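Local coordinates for protein Cys-Gly metallodipeptidase DUG1 (Saccharomyces cerevisiae, PDB 4G1P) that hydrolyses Cys-Gly with high specificity as a metal-dependent dipeptidase and, separately, serves as the catalytic component of the glutathione-degrading complex, at residues I61-L66 with L80-L85; K207-T212 with L408-D413; L440-G445 with S459-G464. All blocks are in the same frame, centred on the assembly; numbering follows the deposited sequence.

The three contacts lie in series along the chain and differ in depth and chemistry. Interaction 1 is partly buried: two neighbouring strands at one margin of the six-stranded sheet, joined by backbone bonds and aliphatic packing. Interaction 3 is buried; its loop follows strand 437-439, the outermost strand at the other margin, and uses side-chain hydrogen bonds to grip helix 458-477. Interaction 2 is a surface contact of modest area, an apolar patch beside a charged lysine. Interactions 2 and 3 touch, their centres about 10 Å apart: Val210 packs on Pro441, and Tyr410 lies against Gly463 and Gly464. Interaction 1 stands apart, its centre about 27 Å from that of interaction 3.

Interaction 1: I61-L66 with L80-L85; sequences IKMVDL and LPPVIL
Val64 and Val83 form an antiparallel hydrogen-bonded pair: Val64 N donates to Val83 O at 2.8 Å, and Val83 N returns a bond to Val64 O. Lys62 and Leu85 make the next such pair, with Leu85 N to Lys62 O at 3.0 Å. Met63 and Ile84 sit between them as a non-hydrogen-bonded pair. The axes of strands 61-64 and 83-85 run at 164°, antiparallel, and with a long irregular loop joining these consecutive strands this is a beta hairpin.

The closely packed part is the face carrying Val64, Val83 and Leu85, extended by Leu66 beyond the strand; Val83, Leu85 and the adjoining Leu80 are all buried. Val83 has CG1 anti to its backbone N (chi1 176°), which leaves CG2 as the branch that approaches Leu66 CD2, at 3.4 Å. Leu66 also sets CB toward Leu80 CD1, 3.5 Å away, while Val64 CG2 rests on Leu85 CD1 at 3.9 Å. At the end of this same face Lys62 brings little more than CB before its chain leads away, exposed. On the opposite face Met63, bent at chi2 and chi3, runs side by side with the buried Ile84, its CE 4.0 Å from Ile84 CG1, yet is itself exposed. Where the strands part, water 1 bridges the backbones: it accepts from Leu66 N at 2.9 Å and donates to Leu80 O at 2.6 Å.

Helix 178-185 covers the closely packed face, Leu181 touching Val64, Leu66 and Val83. Helix 39-55 meets Met63 through Ser50 and Pro82 through Ala46. Strand 61-64 is outermost in the sheet, whereas the partner strand continues inward through backbone bonding of Ile84 with Phe167 of strand 162-168.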
ATOM      1  N   ILE A  61     -20.070 -20.150 -31.301  1.00 24.89           N
ATOM      2  CA  ILE A  61     -19.372 -19.271 -30.385  1.00 24.23           C
ATOM      3  C   ILE A  61     -20.350 -18.519 -29.489  1.00 28.57           C
ATOM      4  O   ILE A  61     -21.315 -17.932 -29.961  1.00 33.02           O
ATOM      5  CB  ILE A  61     -18.473 -18.292 -31.147  1.00 24.99           C
ATOM      6  CG1 ILE A  61     -17.516 -19.089 -32.042  1.00 25.85           C
ATOM      7  CG2 ILE A  61     -17.704 -17.406 -30.167  1.00 22.46           C
ATOM      8  CD1 ILE A  61     -16.493 -18.248 -32.804  1.00 23.15           C
ATOM      9  N   LYS A  62     -20.107 -18.555 -28.186  1.00 27.76           N
ATOM     10  CA  LYS A  62     -20.992 -17.892 -27.245  1.00 28.42           C
ATOM     11  C   LYS A  62     -20.215 -17.079 -26.204  1.00 30.86           C
ATOM     12  O   LYS A  62     -19.425 -17.619 -25.430  1.00 30.11           O
ATOM     13  CB  LYS A  62     -21.917 -18.908 -26.560  1.00 27.46           C
ATOM     14  CG  LYS A  62     -23.050 -19.453 -27.440  1.00 33.02           C
ATOM     15  CD  LYS A  62     -24.059 -20.277 -26.606  1.00 42.68           C
ATOM     16  CE  LYS A  62     -24.495 -19.533 -25.319  1.00 45.87           C
ATOM     17  NZ  LYS A  62     -25.399 -20.326 -24.404  1.00 49.77           N
ATOM     18  N   MET A  63     -20.447 -15.772 -26.202  1.00 29.64           N
ATOM     19  CA  MET A  63     -19.896 -14.902 -25.182  1.00 27.15           C
ATOM     20  C   MET A  63     -20.872 -14.850 -24.020  1.00 28.31           C
ATOM     21  O   MET A  63     -21.794 -14.036 -23.999  1.00 30.13           O
ATOM     22  CB  MET A  63     -19.677 -13.515 -25.765  1.00 24.94           C
ATOM     23  CG  MET A  63     -18.984 -13.571 -27.108  1.00 32.86           C
ATOM     24  SD  MET A  63     -17.351 -14.359 -27.053  1.00 50.93           S
ATOM     25  CE  MET A  63     -16.314 -12.991 -26.520  1.00 25.07           C
ATOM     26  N   VAL A  64     -20.678 -15.732 -23.053  1.00 24.16           N
ATOM     27  CA  VAL A  64     -21.671 -15.907 -22.011  1.00 23.34           C
ATOM     28  C   VAL A  64     -21.516 -14.870 -20.913  1.00 23.75           C
ATOM     29  O   VAL A  64     -20.434 -14.704 -20.366  1.00 24.85           O
ATOM     30  CB  VAL A  64     -21.569 -17.308 -21.411  1.00 22.78           C
ATOM     31  CG1 VAL A  64     -22.586 -17.485 -20.303  1.00 20.85           C
ATOM     32  CG2 VAL A  64     -21.737 -18.366 -22.512  1.00 21.74           C
ATOM     33  N   ASP A  65     -22.606 -14.181 -20.589  1.00 30.22           N
ATOM     34  CA  ASP A  65     -22.609 -13.142 -19.561  1.00 26.52           C
ATOM     35  C   ASP A  65     -22.944 -13.727 -18.221  1.00 25.20           C
ATOM     36  O   ASP A  65     -24.070 -14.143 -18.015  1.00 29.34           O
ATOM     37  CB  ASP A  65     -23.694 -12.132 -19.884  1.00 30.06           C
ATOM     38  CG  ASP A  65     -23.534 -10.825 -19.140  1.00 36.04           C
ATOM     39  OD1 ASP A  65     -23.226 -10.844 -17.926  1.00 34.90           O
ATOM     40  OD2 ASP A  65     -23.729  -9.765 -19.780  1.00 37.46           O
ATOM     41  N   LEU A  66     -21.975 -13.757 -17.314  1.00 27.44           N
ATOM     42  CA  LEU A  66     -22.202 -14.267 -15.971  1.00 27.47           C
ATOM     43  C   LEU A  66     -23.124 -13.334 -15.205  1.00 30.70           C
ATOM     44  O   LEU A  66     -23.765 -13.734 -14.238  1.00 35.97           O
ATOM     45  CB  LEU A  66     -20.877 -14.413 -15.224  1.00 26.46           C
ATOM     46  CG  LEU A  66     -20.069 -15.682 -15.493  1.00 31.70           C
ATOM     47  CD1 LEU A  66     -20.843 -16.638 -16.384  1.00 25.09           C
ATOM     48  CD2 LEU A  66     -18.722 -15.335 -16.108  1.00 24.90           C
ATOM     49  N   LEU A  80     -19.454  -8.619 -15.635  1.00 27.60           N
ATOM     50  CA  LEU A  80     -18.303  -9.517 -15.566  1.00 26.37           C
ATOM     51  C   LEU A  80     -17.781  -9.796 -16.970  1.00 23.59           C
ATOM     52  O   LEU A  80     -18.548  -9.731 -17.928  1.00 22.38           O
ATOM     53  CB  LEU A  80     -18.699 -10.837 -14.888  1.00 27.16           C
ATOM     54  CG  LEU A  80     -18.993 -10.754 -13.389  1.00 31.06           C
ATOM     55  CD1 LEU A  80     -19.936 -11.861 -12.968  1.00 28.59           C
ATOM     56  CD2 LEU A  80     -17.713 -10.796 -12.566  1.00 26.63           C
ATOM     57  N   PRO A  81     -16.473 -10.104 -17.096  1.00 25.45           N
ATOM     58  CA  PRO A  81     -15.890 -10.592 -18.357  1.00 20.24           C
ATOM     59  C   PRO A  81     -16.650 -11.821 -18.805  1.00 21.02           C
ATOM     60  O   PRO A  81     -16.954 -12.654 -17.963  1.00 20.73           O
ATOM     61  CB  PRO A  81     -14.479 -11.013 -17.954  1.00 18.73           C
ATOM     62  CG  PRO A  81     -14.175 -10.247 -16.731  1.00 21.13           C
ATOM     63  CD  PRO A  81     -15.472 -10.021 -16.016  1.00 23.38           C
ATOM     64  N   PRO A  82     -16.968 -11.928 -20.101  1.00 21.80           N
ATOM     65  CA  PRO A  82     -17.748 -13.050 -20.644  1.00 21.59           C
ATOM     66  C   PRO A  82     -16.966 -14.362 -20.636  1.00 21.60           C
ATOM     67  O   PRO A  82     -15.760 -14.317 -20.841  1.00 23.78           O
ATOM     68  CB  PRO A  82     -17.996 -12.619 -22.093  1.00 21.74           C
ATOM     69  CG  PRO A  82     -16.873 -11.711 -22.405  1.00 18.91           C
ATOM     70  CD  PRO A  82     -16.600 -10.962 -21.146  1.00 19.41           C
ATOM     71  N   VAL A  83     -17.617 -15.496 -20.391  1.00 19.47           N
ATOM     72  CA  VAL A  83     -16.927 -16.773 -20.534  1.00 22.86           C
ATOM     73  C   VAL A  83     -17.101 -17.153 -21.978  1.00 25.22           C
ATOM     74  O   VAL A  83     -18.185 -16.963 -22.530  1.00 28.59           O
ATOM     75  CB  VAL A  83     -17.494 -17.897 -19.646  1.00 21.78           C
ATOM     76  CG1 VAL A  83     -16.772 -19.192 -19.936  1.00 18.84           C
ATOM     77  CG2 VAL A  83     -17.320 -17.559 -18.197  1.00 21.77           C
ATOM     78  N   ILE A  84     -16.038 -17.655 -22.597  1.00 21.46           N
ATOM     79  CA  ILE A  84     -16.044 -17.873 -24.034  1.00 22.67           C
ATOM     80  C   ILE A  84     -16.202 -19.341 -24.354  1.00 22.42           C
ATOM     81  O   ILE A  84     -15.313 -20.130 -24.087  1.00 21.32           O
ATOM     82  CB  ILE A  84     -14.747 -17.389 -24.682  1.00 23.06           C
ATOM     83  CG1 ILE A  84     -14.509 -15.905 -24.382  1.00 21.30           C
ATOM     84  CG2 ILE A  84     -14.805 -17.633 -26.174  1.00 22.12           C
ATOM     85  CD1 ILE A  84     -13.175 -15.385 -24.888  1.00 20.38           C
ATOM     86  N   LEU A  85     -17.343 -19.705 -24.914  1.00 21.97           N
ATOM     87  CA  LEU A  85     -17.582 -21.087 -25.286  1.00 24.61           C
ATOM     88  C   LEU A  85     -17.543 -21.231 -26.800  1.00 25.42           C
ATOM     89  O   LEU A  85     -18.134 -20.430 -27.521  1.00 27.33           O
ATOM     90  CB  LEU A  85     -18.940 -21.572 -24.765  1.00 24.85           C
ATOM     91  CG  LEU A  85     -19.326 -21.355 -23.299  1.00 24.28           C
ATOM     92  CD1 LEU A  85     -20.625 -22.078 -23.064  1.00 25.50           C
ATOM     93  CD2 LEU A  85     -18.261 -21.840 -22.324  1.00 21.75           C
TER
HETATM   94  O   HOH W   1     -19.837 -12.012 -18.138  1.00 28.83           O

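Interaction 2: K207-T212 with L408-D413; sequences KKPVLT and LVYGVD
The Tyr410 ring meets Pro209 obliquely, with Pro209 CG 3.8 Å from Tyr410 CD2 and the two side chains sliding past each other in opposite directions. One face of the ring carries Val409 CG1, 4.1 Å above the plane and offset toward the rim, and Trp203 adds an edge-to-face ring contact. With CG anti to the carbonyl carbon (chi1 -66°), the root of the ring, like Tyr410 CB, stands 3.8 Å from Pro209 CG. Past the helix end, Gly411 takes a positive phi of 66°, and Val412 CG2 beyond it approaches Pro209 CG at 4.2 Å.

Lys208 runs extended beside this patch, CG anti to the backbone N (chi1 -168°), and its CE passes 3.4 Å from Asp413 O. Its NZ forms salt bridges with Asp415 and Glu286. Water 2 donates to Asp413 O at 2.9 Å and accepts a weak bond from Lys208 NZ.

The contact packs the entry to strand 210-226 on Tyr410 at the end of helix 397-410 and Val412 in the turn after it. It is mainly apolar at Pro209, with a lysine methylene against a carbonyl beside it; the charge is probably compensated by the two carboxylates, the weak water link being secondary.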
ATOM      1  N   LYS A 207      13.854 -28.136 -16.246  1.00 26.39           N
ATOM      2  CA  LYS A 207      14.581 -29.056 -17.125  1.00 25.17           C
ATOM      3  C   LYS A 207      13.750 -30.231 -17.630  1.00 26.69           C
ATOM      4  O   LYS A 207      14.072 -30.817 -18.653  1.00 32.51           O
ATOM      5  CB  LYS A 207      15.800 -29.612 -16.398  1.00 28.76           C
ATOM      6  CG  LYS A 207      16.521 -28.605 -15.505  1.00 37.37           C
ATOM      7  CD  LYS A 207      17.072 -29.287 -14.252  1.00 39.24           C
ATOM      8  CE  LYS A 207      17.946 -28.339 -13.456  1.00 45.40           C
ATOM      9  NZ  LYS A 207      18.983 -27.725 -14.332  1.00 49.72           N
ATOM     10  N   LYS A 208      12.688 -30.578 -16.912  1.00 26.28           N
ATOM     11  CA  LYS A 208      11.952 -31.793 -17.200  1.00 24.47           C
ATOM     12  C   LYS A 208      10.440 -31.582 -17.136  1.00 24.79           C
ATOM     13  O   LYS A 208       9.918 -31.126 -16.122  1.00 22.06           O
ATOM     14  CB  LYS A 208      12.358 -32.878 -16.208  1.00 26.87           C
ATOM     15  CG  LYS A 208      11.871 -34.269 -16.584  1.00 35.55           C
ATOM     16  CD  LYS A 208      12.190 -35.275 -15.491  1.00 39.06           C
ATOM     17  CE  LYS A 208      11.764 -36.687 -15.882  1.00 34.14           C
ATOM     18  NZ  LYS A 208      12.143 -37.649 -14.807  1.00 36.07           N
ATOM     19  N   PRO A 209       9.735 -31.932 -18.224  1.00 21.85           N
ATOM     20  CA  PRO A 209       8.278 -31.793 -18.311  1.00 20.05           C
ATOM     21  C   PRO A 209       7.563 -32.646 -17.279  1.00 21.90           C
ATOM     22  O   PRO A 209       8.121 -33.627 -16.795  1.00 23.57           O
ATOM     23  CB  PRO A 209       7.958 -32.282 -19.728  1.00 19.63           C
ATOM     24  CG  PRO A 209       9.133 -33.101 -20.129  1.00 19.40           C
ATOM     25  CD  PRO A 209      10.314 -32.496 -19.451  1.00 18.95           C
ATOM     26  N   VAL A 210       6.343 -32.259 -16.932  1.00 19.25           N
ATOM     27  CA  VAL A 210       5.576 -32.963 -15.913  1.00 22.38           C
ATOM     28  C   VAL A 210       4.130 -33.095 -16.359  1.00 21.06           C
ATOM     29  O   VAL A 210       3.671 -32.391 -17.252  1.00 21.36           O
ATOM     30  CB  VAL A 210       5.596 -32.230 -14.519  1.00 19.21           C
ATOM     31  CG1 VAL A 210       6.999 -31.836 -14.125  1.00 18.66           C
ATOM     32  CG2 VAL A 210       4.715 -31.007 -14.537  1.00 18.01           C
ATOM     33  N   LEU A 211       3.413 -34.012 -15.737  1.00 20.13           N
ATOM     34  CA  LEU A 211       1.968 -33.997 -15.845  1.00 20.13           C
ATOM     35  C   LEU A 211       1.434 -33.863 -14.423  1.00 22.78           C
ATOM     36  O   LEU A 211       1.992 -34.429 -13.468  1.00 20.76           O
ATOM     37  CB  LEU A 211       1.446 -35.249 -16.550  1.00 22.57           C
ATOM     38  CG  LEU A 211       1.957 -35.413 -17.985  1.00 20.99           C
ATOM     39  CD1 LEU A 211       1.425 -36.684 -18.579  1.00 22.19           C
ATOM     40  CD2 LEU A 211       1.561 -34.222 -18.850  1.00 20.10           C
ATOM     41  N   THR A 212       0.378 -33.077 -14.276  1.00 18.22           N
ATOM     42  CA  THR A 212      -0.035 -32.672 -12.961  1.00 17.63           C
ATOM     43  C   THR A 212      -1.337 -33.326 -12.587  1.00 20.33           C
ATOM     44  O   THR A 212      -2.319 -33.225 -13.312  1.00 23.25           O
ATOM     45  CB  THR A 212      -0.104 -31.147 -12.860  1.00 19.92           C
ATOM     46  OG1 THR A 212       1.220 -30.623 -13.021  1.00 20.30           O
ATOM     47  CG2 THR A 212      -0.647 -30.713 -11.500  1.00 21.43           C
ATOM     48  N   LEU A 408       7.061 -38.334 -26.653  1.00 20.17           N
ATOM     49  CA  LEU A 408       7.306 -38.118 -28.065  1.00 20.62           C
ATOM     50  C   LEU A 408       8.043 -36.820 -28.341  1.00 26.69           C
ATOM     51  O   LEU A 408       8.970 -36.804 -29.139  1.00 34.19           O
ATOM     52  CB  LEU A 408       5.983 -38.104 -28.817  1.00 23.21           C
ATOM     53  CG  LEU A 408       6.084 -37.807 -30.303  1.00 22.65           C
ATOM     54  CD1 LEU A 408       6.921 -38.894 -30.967  1.00 23.34           C
ATOM     55  CD2 LEU A 408       4.687 -37.741 -30.902  1.00 19.23           C
ATOM     56  N   VAL A 409       7.633 -35.738 -27.681  1.00 24.11           N
ATOM     57  CA  VAL A 409       8.167 -34.412 -27.968  1.00 20.36           C
ATOM     58  C   VAL A 409       9.459 -34.138 -27.214  1.00 23.42           C
ATOM     59  O   VAL A 409      10.436 -33.666 -27.791  1.00 27.15           O
ATOM     60  CB  VAL A 409       7.145 -33.298 -27.621  1.00 22.23           C
ATOM     61  CG1 VAL A 409       7.746 -31.919 -27.842  1.00 20.21           C
ATOM     62  CG2 VAL A 409       5.864 -33.465 -28.425  1.00 21.33           C
ATOM     63  N   TYR A 410       9.471 -34.423 -25.921  1.00 24.64           N
ATOM     64  CA  TYR A 410      10.644 -34.112 -25.109  1.00 23.20           C
ATOM     65  C   TYR A 410      11.600 -35.287 -24.878  1.00 25.96           C
ATOM     66  O   TYR A 410      12.585 -35.150 -24.154  1.00 32.21           O
ATOM     67  CB  TYR A 410      10.226 -33.529 -23.764  1.00 25.64           C
ATOM     68  CG  TYR A 410       9.547 -32.187 -23.839  1.00 23.10           C
ATOM     69  CD1 TYR A 410      10.284 -31.026 -24.019  1.00 19.08           C
ATOM     70  CD2 TYR A 410       8.163 -32.079 -23.692  1.00 21.76           C
ATOM     71  CE1 TYR A 410       9.661 -29.793 -24.059  1.00 21.85           C
ATOM     72  CE2 TYR A 410       7.529 -30.856 -23.740  1.00 17.43           C
ATOM     73  CZ  TYR A 410       8.280 -29.712 -23.920  1.00 22.62           C
ATOM     74  OH  TYR A 410       7.651 -28.484 -23.962  1.00 21.75           O
ATOM     75  N   GLY A 411      11.310 -36.439 -25.476  1.00 31.76           N
ATOM     76  CA  GLY A 411      12.221 -37.569 -25.426  1.00 28.30           C
ATOM     77  C   GLY A 411      12.444 -38.208 -24.065  1.00 33.77           C
ATOM     78  O   GLY A 411      13.329 -39.052 -23.923  1.00 37.85           O
ATOM     79  N   VAL A 412      11.668 -37.801 -23.062  1.00 30.55           N
ATOM     80  CA  VAL A 412      11.681 -38.459 -21.753  1.00 30.03           C
ATOM     81  C   VAL A 412      10.249 -38.586 -21.300  1.00 32.15           C
ATOM     82  O   VAL A 412       9.371 -37.927 -21.840  1.00 34.42           O
ATOM     83  CB  VAL A 412      12.438 -37.653 -20.680  1.00 31.84           C
ATOM     84  CG1 VAL A 412      13.926 -37.663 -20.943  1.00 37.60           C
ATOM     85  CG2 VAL A 412      11.917 -36.220 -20.623  1.00 33.76           C
ATOM     86  N   ASP A 413       9.999 -39.439 -20.319  1.00 35.21           N
ATOM     87  CA  ASP A 413       8.664 -39.514 -19.743  1.00 32.87           C
ATOM     88  C   ASP A 413       8.549 -38.439 -18.668  1.00 31.79           C
ATOM     89  O   ASP A 413       9.499 -38.181 -17.933  1.00 35.79           O
ATOM     90  CB  ASP A 413       8.367 -40.912 -19.188  1.00 31.21           C
ATOM     91  CG  ASP A 413       8.269 -41.976 -20.285  1.00 41.00           C
ATOM     92  OD1 ASP A 413       7.340 -41.897 -21.125  1.00 38.36           O
ATOM     93  OD2 ASP A 413       9.113 -42.901 -20.304  1.00 47.19           O
TER
HETATM   94  O   HOH W   2      10.393 -40.130 -16.053  1.00 36.98           O

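Interaction 3: L440-G445 with S459-G464; sequences LPMGRG and SNFVGG
Met442 and Gly464 bring their CA atoms within 5.2 Å, and Gly443 comes almost as near to Asn460, so an irregular loop runs close against consecutive turns of helix 458-477. Asn460 ties the two together with both ends of its amide. Its ND2 donates to Met442 O at 2.9 Å, in the carbonyl plane and only 6° out of its own amide plane. Its OD1 accepts from Arg444 NE at 2.8 Å, the donor tilted from the amide carbonyl plane. Arg444, extended from CG to NE, crosses Asn460 at about a right angle and reaches Ser459 OG with NH2 at 3.0 Å; the oxygen lies at the guanidinium edge. Arg444 NE also forms a salt bridge with Asp457. An alanine in place of Arg444 would probably leave Asp457 without this cation, Asn460 OD1 without its donor and Ser459 OG without the NH2 bond, the amide then being held less firmly against turning.

Met442 has CG anti to its backbone N (chi1 173°) and is bent at chi3. Its CE lies 3.6 Å from Gly464 CA, where a side chain would clash, and its SD stands at the edge of the Phe461 ring, 5.3 Å from the centroid. This Met-aromatic contact and these hydrogen bonds join the helix to the loop that leads on to His450, a zinc ligand of the M20 dipeptidase active site.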
ATOM      1  N   LEU A 440      -2.028 -30.077 -18.095  1.00 19.80           N
ATOM      2  CA  LEU A 440      -0.905 -30.156 -19.034  1.00 18.69           C
ATOM      3  C   LEU A 440      -0.122 -28.855 -19.037  1.00 20.13           C
ATOM      4  O   LEU A 440      -0.343 -27.992 -19.889  1.00 19.22           O
ATOM      5  CB  LEU A 440      -1.433 -30.386 -20.452  1.00 16.75           C
ATOM      6  CG  LEU A 440      -0.675 -31.267 -21.446  1.00 16.91           C
ATOM      7  CD1 LEU A 440      -1.125 -30.956 -22.850  1.00 11.80           C
ATOM      8  CD2 LEU A 440       0.830 -31.154 -21.315  1.00 18.66           C
ATOM      9  N   PRO A 441       0.814 -28.715 -18.100  1.00 20.33           N
ATOM     10  CA  PRO A 441       1.610 -27.488 -17.957  1.00 19.01           C
ATOM     11  C   PRO A 441       2.376 -27.139 -19.225  1.00 18.47           C
ATOM     12  O   PRO A 441       3.021 -27.987 -19.828  1.00 17.97           O
ATOM     13  CB  PRO A 441       2.608 -27.844 -16.854  1.00 18.88           C
ATOM     14  CG  PRO A 441       2.732 -29.329 -16.931  1.00 22.99           C
ATOM     15  CD  PRO A 441       1.340 -29.818 -17.282  1.00 20.23           C
ATOM     16  N   MET A 442       2.311 -25.884 -19.635  1.00 19.10           N
ATOM     17  CA  MET A 442       3.135 -25.469 -20.744  1.00 16.78           C
ATOM     18  C   MET A 442       4.494 -25.024 -20.254  1.00 20.75           C
ATOM     19  O   MET A 442       5.519 -25.558 -20.682  1.00 23.50           O
ATOM     20  CB  MET A 442       2.483 -24.343 -21.529  1.00 16.90           C
ATOM     21  CG  MET A 442       3.384 -23.766 -22.600  1.00 13.28           C
ATOM     22  SD  MET A 442       2.404 -23.002 -23.879  1.00 15.10           S
ATOM     23  CE  MET A 442       2.111 -24.392 -24.981  1.00 12.11           C
ATOM     24  N   GLY A 443       4.505 -24.045 -19.355  1.00 15.64           N
ATOM     25  CA  GLY A 443       5.748 -23.397 -18.987  1.00 17.76           C
ATOM     26  C   GLY A 443       6.570 -24.022 -17.872  1.00 21.67           C
ATOM     27  O   GLY A 443       6.243 -25.095 -17.339  1.00 19.12           O
ATOM     28  N   ARG A 444       7.652 -23.326 -17.522  1.00 20.22           N
ATOM     29  CA  ARG A 444       8.569 -23.763 -16.477  1.00 20.87           C
ATOM     30  C   ARG A 444       8.222 -23.125 -15.144  1.00 22.76           C
ATOM     31  O   ARG A 444       7.456 -22.165 -15.089  1.00 22.03           O
ATOM     32  CB  ARG A 444      10.006 -23.428 -16.854  1.00 20.39           C
ATOM     33  CG  ARG A 444      10.355 -23.786 -18.285  1.00 20.45           C
ATOM     34  CD  ARG A 444      11.836 -23.650 -18.512  1.00 22.16           C
ATOM     35  NE  ARG A 444      12.203 -23.894 -19.903  1.00 24.26           N
ATOM     36  CZ  ARG A 444      13.409 -23.637 -20.403  1.00 29.46           C
ATOM     37  NH1 ARG A 444      14.356 -23.125 -19.618  1.00 29.38           N
ATOM     38  NH2 ARG A 444      13.666 -23.880 -21.684  1.00 28.88           N
ATOM     39  N   GLY A 445       8.790 -23.658 -14.068  1.00 24.08           N
ATOM     40  CA  GLY A 445       8.445 -23.206 -12.731  1.00 21.09           C
ATOM     41  C   GLY A 445       9.101 -21.899 -12.337  1.00 22.76           C
ATOM     42  O   GLY A 445       8.904 -21.418 -11.223  1.00 23.41           O
ATOM     43  N   SER A 459      10.870 -22.724 -26.273  1.00 20.50           N
ATOM     44  CA  SER A 459      10.953 -24.184 -26.304  1.00 23.62           C
ATOM     45  C   SER A 459       9.747 -24.826 -25.647  1.00 19.10           C
ATOM     46  O   SER A 459       9.260 -25.847 -26.115  1.00 20.01           O
ATOM     47  CB  SER A 459      12.242 -24.691 -25.659  1.00 27.80           C
ATOM     48  OG  SER A 459      12.244 -24.419 -24.274  1.00 32.41           O
ATOM     49  N   ASN A 460       9.255 -24.217 -24.572  1.00 23.83           N
ATOM     50  CA  ASN A 460       8.023 -24.690 -23.926  1.00 22.57           C
ATOM     51  C   ASN A 460       6.779 -24.323 -24.720  1.00 20.13           C
ATOM     52  O   ASN A 460       5.792 -25.060 -24.740  1.00 19.69           O
ATOM     53  CB  ASN A 460       7.910 -24.138 -22.512  1.00 19.12           C
ATOM     54  CG  ASN A 460       8.916 -24.758 -21.575  1.00 20.68           C
ATOM     55  OD1 ASN A 460      10.118 -24.500 -21.684  1.00 20.67           O
ATOM     56  ND2 ASN A 460       8.435 -25.576 -20.642  1.00 17.97           N
ATOM     57  N   PHE A 461       6.837 -23.177 -25.378  1.00 17.67           N
ATOM     58  CA  PHE A 461       5.735 -22.738 -26.204  1.00 18.17           C
ATOM     59  C   PHE A 461       5.557 -23.729 -27.344  1.00 17.68           C
ATOM     60  O   PHE A 461       4.491 -24.319 -27.497  1.00 18.30           O
ATOM     61  CB  PHE A 461       5.992 -21.325 -26.726  1.00 15.99           C
ATOM     62  CG  PHE A 461       4.848 -20.746 -27.469  1.00 13.84           C
ATOM     63  CD1 PHE A 461       3.554 -20.988 -27.056  1.00 14.74           C
ATOM     64  CD2 PHE A 461       5.060 -19.957 -28.594  1.00 18.32           C
ATOM     65  CE1 PHE A 461       2.475 -20.463 -27.754  1.00 16.47           C
ATOM     66  CE2 PHE A 461       3.986 -19.413 -29.298  1.00 15.68           C
ATOM     67  CZ  PHE A 461       2.694 -19.663 -28.873  1.00 17.06           C
ATOM     68  N   VAL A 462       6.615 -23.933 -28.118  1.00 17.09           N
ATOM     69  CA  VAL A 462       6.559 -24.861 -29.238  1.00 19.96           C
ATOM     70  C   VAL A 462       6.394 -26.304 -28.764  1.00 20.94           C
ATOM     71  O   VAL A 462       5.516 -27.026 -29.251  1.00 20.13           O
ATOM     72  CB  VAL A 462       7.799 -24.745 -30.139  1.00 20.26           C
ATOM     73  CG1 VAL A 462       7.793 -25.842 -31.190  1.00 15.17           C
ATOM     74  CG2 VAL A 462       7.853 -23.363 -30.783  1.00 17.33           C
ATOM     75  N   GLY A 463       7.224 -26.714 -27.807  1.00 20.07           N
ATOM     76  CA  GLY A 463       7.131 -28.048 -27.240  1.00 17.50           C
ATOM     77  C   GLY A 463       5.748 -28.359 -26.697  1.00 21.66           C
ATOM     78  O   GLY A 463       5.229 -29.474 -26.877  1.00 20.99           O
ATOM     79  N   GLY A 464       5.140 -27.366 -26.045  1.00 18.81           N
ATOM     80  CA  GLY A 464       3.836 -27.541 -25.437  1.00 14.83           C
ATOM     81  C   GLY A 464       2.739 -27.674 -26.475  1.00 17.44           C
ATOM     82  O   GLY A 464       1.742 -28.371 -26.261  1.00 15.70           O
TER